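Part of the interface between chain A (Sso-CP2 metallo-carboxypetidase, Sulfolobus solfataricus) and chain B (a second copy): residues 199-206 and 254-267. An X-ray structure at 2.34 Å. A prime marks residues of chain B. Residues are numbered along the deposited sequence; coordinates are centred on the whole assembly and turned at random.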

ATOM      1  N   SER A 199      16.945  -6.316  11.572  1.00 41.11           N
ATOM      2  CA  SER A 199      17.978  -6.265  12.604  1.00 52.48           C
ATOM      3  C   SER A 199      19.018  -5.180  12.306  1.00 43.25           C
ATOM      4  O   SER A 199      19.738  -4.738  13.203  1.00 42.16           O
ATOM      5  CB  SER A 199      18.659  -7.626  12.745  1.00 44.63           C
ATOM      6  OG  SER A 199      19.288  -8.003  11.535  1.00 68.91           O
ATOM      7  N   ASN A 200      19.087  -4.749  11.048  1.00 39.98           N
ATOM      8  CA  ASN A 200      19.984  -3.664  10.646  1.00 52.81           C
ATOM      9  C   ASN A 200      19.382  -2.268  10.823  1.00 49.81           C
ATOM     10  O   ASN A 200      20.039  -1.267  10.530  1.00 44.08           O
ATOM     11  CB  ASN A 200      20.396  -3.841   9.185  1.00 58.40           C
ATOM     12  CG  ASN A 200      21.240  -5.075   8.967  1.00 52.52           C
ATOM     13  OD1 ASN A 200      22.434  -5.079   9.255  1.00 58.02           O
ATOM     14  ND2 ASN A 200      20.623  -6.130   8.451  1.00 53.23           N
ATOM     15  N   ALA A 201      18.148  -2.204  11.313  1.00 42.84           N
ATOM     16  CA  ALA A 201      17.405  -0.938  11.388  1.00 49.82           C
ATOM     17  C   ALA A 201      18.175   0.227  12.028  1.00 41.51           C
ATOM     18  O   ALA A 201      18.020   1.374  11.603  1.00 44.83           O
ATOM     19  CB  ALA A 201      16.075  -1.145  12.108  1.00 40.36           C
ATOM     20  N   PRO A 202      18.999  -0.052  13.055  1.00 39.54           N
ATOM     21  CA  PRO A 202      19.727   1.069  13.666  1.00 33.85           C
ATOM     22  C   PRO A 202      20.771   1.714  12.745  1.00 45.05           C
ATOM     23  O   PRO A 202      21.201   2.834  13.020  1.00 51.99           O
ATOM     24  CB  PRO A 202      20.417   0.429  14.875  1.00 36.78           C
ATOM     25  CG  PRO A 202      19.635  -0.810  15.161  1.00 33.75           C
ATOM     26  CD  PRO A 202      19.158  -1.297  13.829  1.00 34.34           C
ATOM     27  N   LEU A 203      21.152   1.026  11.670  1.00 50.66           N
ATOM     28  CA  LEU A 203      22.232   1.491  10.800  1.00 53.06           C
ATOM     29  C   LEU A 203      21.761   2.332   9.609  1.00 51.52           C
ATOM     30  O   LEU A 203      22.565   3.029   8.986  1.00 44.64           O
ATOM     31  CB  LEU A 203      23.028   0.297  10.265  1.00 49.30           C
ATOM     32  CG  LEU A 203      23.626  -0.670  11.290  1.00 60.60           C
ATOM     33  CD1 LEU A 203      24.513  -1.679  10.581  1.00 62.57           C
ATOM     34  CD2 LEU A 203      24.406   0.072  12.365  1.00 51.34           C
ATOM     35  N   VAL A 204      20.470   2.268   9.295  1.00 40.68           N
ATOM     36  CA  VAL A 204      19.949   2.898   8.084  1.00 45.91           C
ATOM     37  C   VAL A 204      18.659   3.669   8.313  1.00 50.63           C
ATOM     38  O   VAL A 204      17.984   3.497   9.329  1.00 47.20           O
ATOM     39  CB  VAL A 204      19.678   1.847   6.996  1.00 45.93           C
ATOM     40  CG1 VAL A 204      20.980   1.184   6.563  1.00 38.69           C
ATOM     41  CG2 VAL A 204      18.683   0.807   7.492  1.00 46.09           C
ATOM     42  N   ARG A 205      18.328   4.526   7.352  1.00 50.77           N
ATOM     43  CA  ARG A 205      17.025   5.165   7.312  1.00 51.42           C
ATOM     44  C   ARG A 205      16.018   4.191   6.717  1.00 46.45           C
ATOM     45  O   ARG A 205      16.357   3.381   5.854  1.00 48.41           O
ATOM     46  CB  ARG A 205      17.072   6.437   6.468  1.00 45.20           C
ATOM     47  CG  ARG A 205      17.993   7.517   7.011  1.00 42.72           C
ATOM     48  CD  ARG A 205      17.620   8.880   6.453  1.00 48.42           C
ATOM     49  NE  ARG A 205      16.310   9.317   6.932  1.00 43.47           N
ATOM     50  CZ  ARG A 205      16.109  10.001   8.056  1.00 44.95           C
ATOM     51  NH1 ARG A 205      17.128  10.344   8.831  1.00 41.90           N
ATOM     52  NH2 ARG A 205      14.880  10.346   8.406  1.00 38.87           N
ATOM     53  N   ASN A 206      14.784   4.265   7.195  1.00 40.35           N
ATOM     54  CA  ASN A 206      13.701   3.441   6.676  1.00 40.44           C
ATOM     55  C   ASN A 206      12.828   4.317   5.767  1.00 47.37           C
ATOM     56  O   ASN A 206      12.372   5.378   6.186  1.00 46.09           O
ATOM     57  CB  ASN A 206      12.910   2.841   7.851  1.00 33.91           C
ATOM     58  CG  ASN A 206      11.693   2.044   7.410  1.00 40.20           C
ATOM     59  OD1 ASN A 206      10.811   2.552   6.717  1.00 43.36           O
ATOM     60  ND2 ASN A 206      11.635   0.787   7.830  1.00 41.05           N
TER
ATOM     61  N   GLU B 254      32.921  -3.142   3.737  1.00 60.27           N
ATOM     62  CA  GLU B 254      32.368  -4.440   3.374  1.00 78.45           C
ATOM     63  C   GLU B 254      30.920  -4.565   3.836  1.00 81.74           C
ATOM     64  O   GLU B 254      30.086  -5.143   3.136  1.00 75.16           O
ATOM     65  CB  GLU B 254      33.208  -5.566   3.984  1.00 95.91           C
ATOM     66  CG  GLU B 254      32.774  -6.965   3.562  1.00110.81           C
ATOM     67  CD  GLU B 254      32.880  -7.183   2.064  1.00125.96           C
ATOM     68  OE1 GLU B 254      33.831  -6.654   1.449  1.00127.54           O
ATOM     69  OE2 GLU B 254      32.007  -7.877   1.499  1.00130.39           O
ATOM     70  N   LEU B 255      30.626  -4.032   5.019  1.00 75.87           N
ATOM     71  CA  LEU B 255      29.265  -4.055   5.544  1.00 65.50           C
ATOM     72  C   LEU B 255      28.359  -3.227   4.647  1.00 60.66           C
ATOM     73  O   LEU B 255      27.294  -3.682   4.235  1.00 53.31           O
ATOM     74  CB  LEU B 255      29.221  -3.506   6.972  1.00 65.13           C
ATOM     75  CG  LEU B 255      27.824  -3.368   7.587  1.00 66.58           C
ATOM     76  CD1 LEU B 255      27.142  -4.726   7.722  1.00 44.41           C
ATOM     77  CD2 LEU B 255      27.896  -2.666   8.936  1.00 65.81           C
ATOM     78  N   LYS B 256      28.798  -2.011   4.344  1.00 52.79           N
ATOM     79  CA  LYS B 256      28.025  -1.097   3.518  1.00 58.92           C
ATOM     80  C   LYS B 256      27.762  -1.690   2.137  1.00 73.04           C
ATOM     81  O   LYS B 256      26.675  -1.528   1.582  1.00 71.66           O
ATOM     82  CB  LYS B 256      28.754   0.240   3.385  1.00 50.46           C
ATOM     83  CG  LYS B 256      28.043   1.238   2.487  1.00 70.29           C
ATOM     84  CD  LYS B 256      28.656   2.622   2.591  1.00 84.70           C
ATOM     85  CE  LYS B 256      27.916   3.616   1.710  1.00 87.35           C
ATOM     86  NZ  LYS B 256      28.527   4.973   1.753  1.00 91.45           N
ATOM     87  N   LYS B 257      28.756  -2.382   1.591  1.00 63.96           N
ATOM     88  CA  LYS B 257      28.627  -2.985   0.269  1.00 68.59           C
ATOM     89  C   LYS B 257      27.656  -4.159   0.300  1.00 59.20           C
ATOM     90  O   LYS B 257      26.851  -4.335  -0.617  1.00 56.91           O
ATOM     91  CB  LYS B 257      29.993  -3.450  -0.242  1.00 72.63           C
ATOM     92  N   ALA B 258      27.731  -4.956   1.361  1.00 47.24           N
ATOM     93  CA  ALA B 258      26.900  -6.150   1.487  1.00 67.78           C
ATOM     94  C   ALA B 258      25.436  -5.808   1.766  1.00 74.25           C
ATOM     95  O   ALA B 258      24.541  -6.593   1.455  1.00 73.96           O
ATOM     96  CB  ALA B 258      27.447  -7.058   2.581  1.00 50.46           C
ATOM     97  N   LEU B 259      25.194  -4.642   2.356  1.00 66.15           N
ATOM     98  CA  LEU B 259      23.829  -4.207   2.635  1.00 53.89           C
ATOM     99  C   LEU B 259      23.145  -3.706   1.364  1.00 61.18           C
ATOM    100  O   LEU B 259      22.034  -4.126   1.041  1.00 47.62           O
ATOM    101  CB  LEU B 259      23.819  -3.121   3.712  1.00 49.10           C
ATOM    102  CG  LEU B 259      24.102  -3.580   5.147  1.00 53.16           C
ATOM    103  CD1 LEU B 259      24.054  -2.394   6.098  1.00 67.75           C
ATOM    104  CD2 LEU B 259      23.126  -4.666   5.599  1.00 43.78           C
ATOM    105  N   GLY B 260      23.816  -2.809   0.648  1.00 61.89           N
ATOM    106  CA  GLY B 260      23.314  -2.314  -0.622  1.00 61.19           C
ATOM    107  C   GLY B 260      22.624  -0.968  -0.525  1.00 57.26           C
ATOM    108  O   GLY B 260      22.151  -0.440  -1.529  1.00 63.27           O
ATOM    109  N   PHE B 261      22.560  -0.410   0.680  1.00 47.30           N
ATOM    110  CA  PHE B 261      21.989   0.920   0.868  1.00 50.94           C
ATOM    111  C   PHE B 261      22.993   1.980   0.442  1.00 50.30           C
ATOM    112  O   PHE B 261      24.194   1.834   0.658  1.00 68.34           O
ATOM    113  CB  PHE B 261      21.579   1.145   2.327  1.00 39.04           C
ATOM    114  CG  PHE B 261      20.111   0.926   2.592  1.00 53.40           C
ATOM    115  CD1 PHE B 261      19.446  -0.165   2.050  1.00 44.04           C
ATOM    116  CD2 PHE B 261      19.399   1.804   3.398  1.00 46.61           C
ATOM    117  CE1 PHE B 261      18.100  -0.369   2.299  1.00 43.55           C
ATOM    118  CE2 PHE B 261      18.057   1.603   3.652  1.00 41.05           C
ATOM    119  CZ  PHE B 261      17.406   0.516   3.100  1.00 41.89           C
ATOM    120  N   LYS B 262      22.485   3.047  -0.162  1.00 53.46           N
ATOM    121  CA  LYS B 262      23.322   4.126  -0.665  1.00 63.09           C
ATOM    122  C   LYS B 262      24.096   4.808   0.459  1.00 70.43           C
ATOM    123  O   LYS B 262      25.174   5.360   0.233  1.00 85.48           O
ATOM    124  CB  LYS B 262      22.456   5.157  -1.392  1.00 57.91           C
ATOM    125  CG  LYS B 262      21.641   4.584  -2.541  1.00 67.22           C
ATOM    126  CD  LYS B 262      20.653   5.606  -3.087  1.00 65.98           C
ATOM    127  CE  LYS B 262      19.862   5.037  -4.251  1.00 70.06           C
ATOM    128  NZ  LYS B 262      19.004   6.061  -4.901  1.00 77.09           N
ATOM    129  N   GLU B 263      23.546   4.765   1.669  1.00 55.67           N
ATOM    130  CA  GLU B 263      24.149   5.456   2.804  1.00 64.24           C
ATOM    131  C   GLU B 263      23.763   4.822   4.136  1.00 60.87           C
ATOM    132  O   GLU B 263      22.619   4.406   4.332  1.00 51.73           O
ATOM    133  CB  GLU B 263      23.733   6.926   2.801  1.00 82.54           C
ATOM    134  CG  GLU B 263      24.880   7.895   2.572  1.00113.14           C
ATOM    135  CD  GLU B 263      24.441   9.345   2.645  1.00127.18           C
ATOM    136  OE1 GLU B 263      23.228   9.610   2.504  1.00123.33           O
ATOM    137  OE2 GLU B 263      25.309  10.221   2.848  1.00134.75           O
ATOM    138  N   LEU B 264      24.737   4.748   5.041  1.00 56.02           N
ATOM    139  CA  LEU B 264      24.505   4.309   6.409  1.00 48.59           C
ATOM    140  C   LEU B 264      24.463   5.531   7.315  1.00 56.06           C
ATOM    141  O   LEU B 264      25.055   6.563   6.999  1.00 64.04           O
ATOM    142  CB  LEU B 264      25.618   3.368   6.867  1.00 44.55           C
ATOM    143  CG  LEU B 264      25.847   2.098   6.043  1.00 60.97           C
ATOM    144  CD1 LEU B 264      26.915   1.244   6.704  1.00 59.63           C
ATOM    145  CD2 LEU B 264      24.562   1.306   5.870  1.00 57.73           C
ATOM    146  N   LYS B 265      23.765   5.414   8.440  1.00 46.55           N
ATOM    147  CA  LYS B 265      23.639   6.530   9.373  1.00 52.29           C
ATOM    148  C   LYS B 265      24.972   6.848  10.041  1.00 49.26           C
ATOM    149  O   LYS B 265      25.206   7.979  10.464  1.00 63.28           O
ATOM    150  CB  LYS B 265      22.591   6.218  10.442  1.00 60.74           C
ATOM    151  CG  LYS B 265      21.177   6.050   9.906  1.00 53.81           C
ATOM    152  CD  LYS B 265      20.262   5.417  10.947  1.00 57.37           C
ATOM    153  CE  LYS B 265      19.909   6.382  12.063  1.00 57.20           C
ATOM    154  NZ  LYS B 265      18.866   7.358  11.638  1.00 79.12           N
ATOM    155  N   TYR B 266      25.841   5.843  10.135  1.00 55.43           N
ATOM    156  CA  TYR B 266      27.150   6.010  10.758  1.00 66.37           C
ATOM    157  C   TYR B 266      28.260   5.443   9.874  1.00 77.21           C
ATOM    158  O   TYR B 266      28.041   4.490   9.123  1.00 69.90           O
ATOM    159  CB  TYR B 266      27.180   5.316  12.119  1.00 68.85           C
ATOM    160  CG  TYR B 266      25.945   5.544  12.961  1.00 63.45           C
ATOM    161  CD1 TYR B 266      25.740   6.748  13.620  1.00 65.06           C
ATOM    162  CD2 TYR B 266      24.988   4.549  13.104  1.00 56.75           C
ATOM    163  CE1 TYR B 266      24.616   6.956  14.393  1.00 62.46           C
ATOM    164  CE2 TYR B 266      23.860   4.747  13.875  1.00 48.94           C
ATOM    165  CZ  TYR B 266      23.680   5.952  14.518  1.00 56.06           C
ATOM    166  OH  TYR B 266      22.558   6.152  15.287  1.00 62.36           O
ATOM    167  N   ASN B 267      29.451   6.033   9.978  1.00 83.05           N
ATOM    168  CA  ASN B 267      30.617   5.596   9.209  1.00 87.56           C
ATOM    169  C   ASN B 267      31.689   4.940  10.079  1.00 88.15           C
ATOM    170  O   ASN B 267      32.431   4.077   9.613  1.00 78.13           O
ATOM    171  CB  ASN B 267      31.227   6.780   8.456  1.00 96.67           C
ATOM    172  CG  ASN B 267      30.549   7.036   7.123  1.00107.35           C
ATOM    173  OD1 ASN B 267      29.383   6.692   6.927  1.00101.10           O
ATOM    174  ND2 ASN B 267      31.283   7.639   6.193  1.00111.48           N
TER
HETATM  175  O   HOH W   1      20.793   5.603   5.780  1.00 45.24           O

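What does the helical part of chain B bring to the contact? It runs through Leu259′, and two of its leucines, Leu255′ and Leu259′, one turn apart, point their CA-to-CB bonds toward chain A. The spacing places them on the same side of the helix, and Leu259′ N donates a hydrogen bond to Leu255′ O (3.0 Å). Leu255′ CD2 lies 3.9 Å from Leu203 CD1, an apolar contact made by the ends of both side chains. Leu203 starts out away from chain B at its CA-to-CB bond, yet its methyl still reaches the helix. Leu259′ CD2 comes to 3.7 Å from Asn200 OD1, a packing contact between a methyl and an amide oxygen.

How does the chain turn from the helix toward Val204? Gly260′ is the first residue to leave helical backbone angles, and its positive phi suits glycine: a CB here would be jammed against the carbonyl oxygen of Leu259′. It touches nothing in the chain A stretch. Phe261′ follows, its CA-to-CB bond toward chain A and its ring against two consecutive residues. Val204 CG1 sits 3.6 Å from Phe261′ CD2, approaching the ring obliquely, while Arg205 O lies 3.3 Å from Phe261′ CE2, at the ring edge and near its plane. That position sets the carbonyl oxygen beside the slightly positive rim of C-H groups, a favourable arrangement for an acceptor.

Where do the two backbones come together? They do so around Leu264′, whose CA is 5.1 Å from Val204 CA. Just before it, Glu263′ contributes chiefly through its main chain: a water accepts from Arg205 N at 3.1 Å and donates to Glu263′ O at 2.6 Å, bridging backbone groups that do not meet directly. Leu264′ CD2 packs 3.7 Å from Val204 CG1, so the same valine methyl serves both Phe261′ and Leu264′. The direct link comes one residue later, where Lys265′ N donates to Leu203 O at 2.7 Å with an N-H...O angle of 179°. This short, essentially straight bond is the only direct hydrogen bond between the stretches, and it joins the backbones next to the 5.1 Å approach of Leu264′ CA to Val204 CA.

What do the side chains of Lys265′ and Tyr266′ add? The CA-to-CB bond of Lys265′ points toward chain A, and the aliphatic part of the side chain lies along the opposing backbone. Lys265′ CD is 3.4 Å from both Pro202 O and Val204 O, and Lys265′ CG is 4.1 Å from Arg205 N. The charged end gains no salt bridge here: Lys265′ NZ is 4.5 Å from Arg205 NH1, two like charges close together, but both atoms have hydrogen-bonding partners elsewhere in the structure. Tyr266′ leaves its backbone sideways, and the end of its side chain comes nearer to chain A. Tyr266′ CE2 meets Pro202 O at 3.4 Å, with the oxygen at the ring edge near the plane, much as Arg205 O sits beside Phe261′.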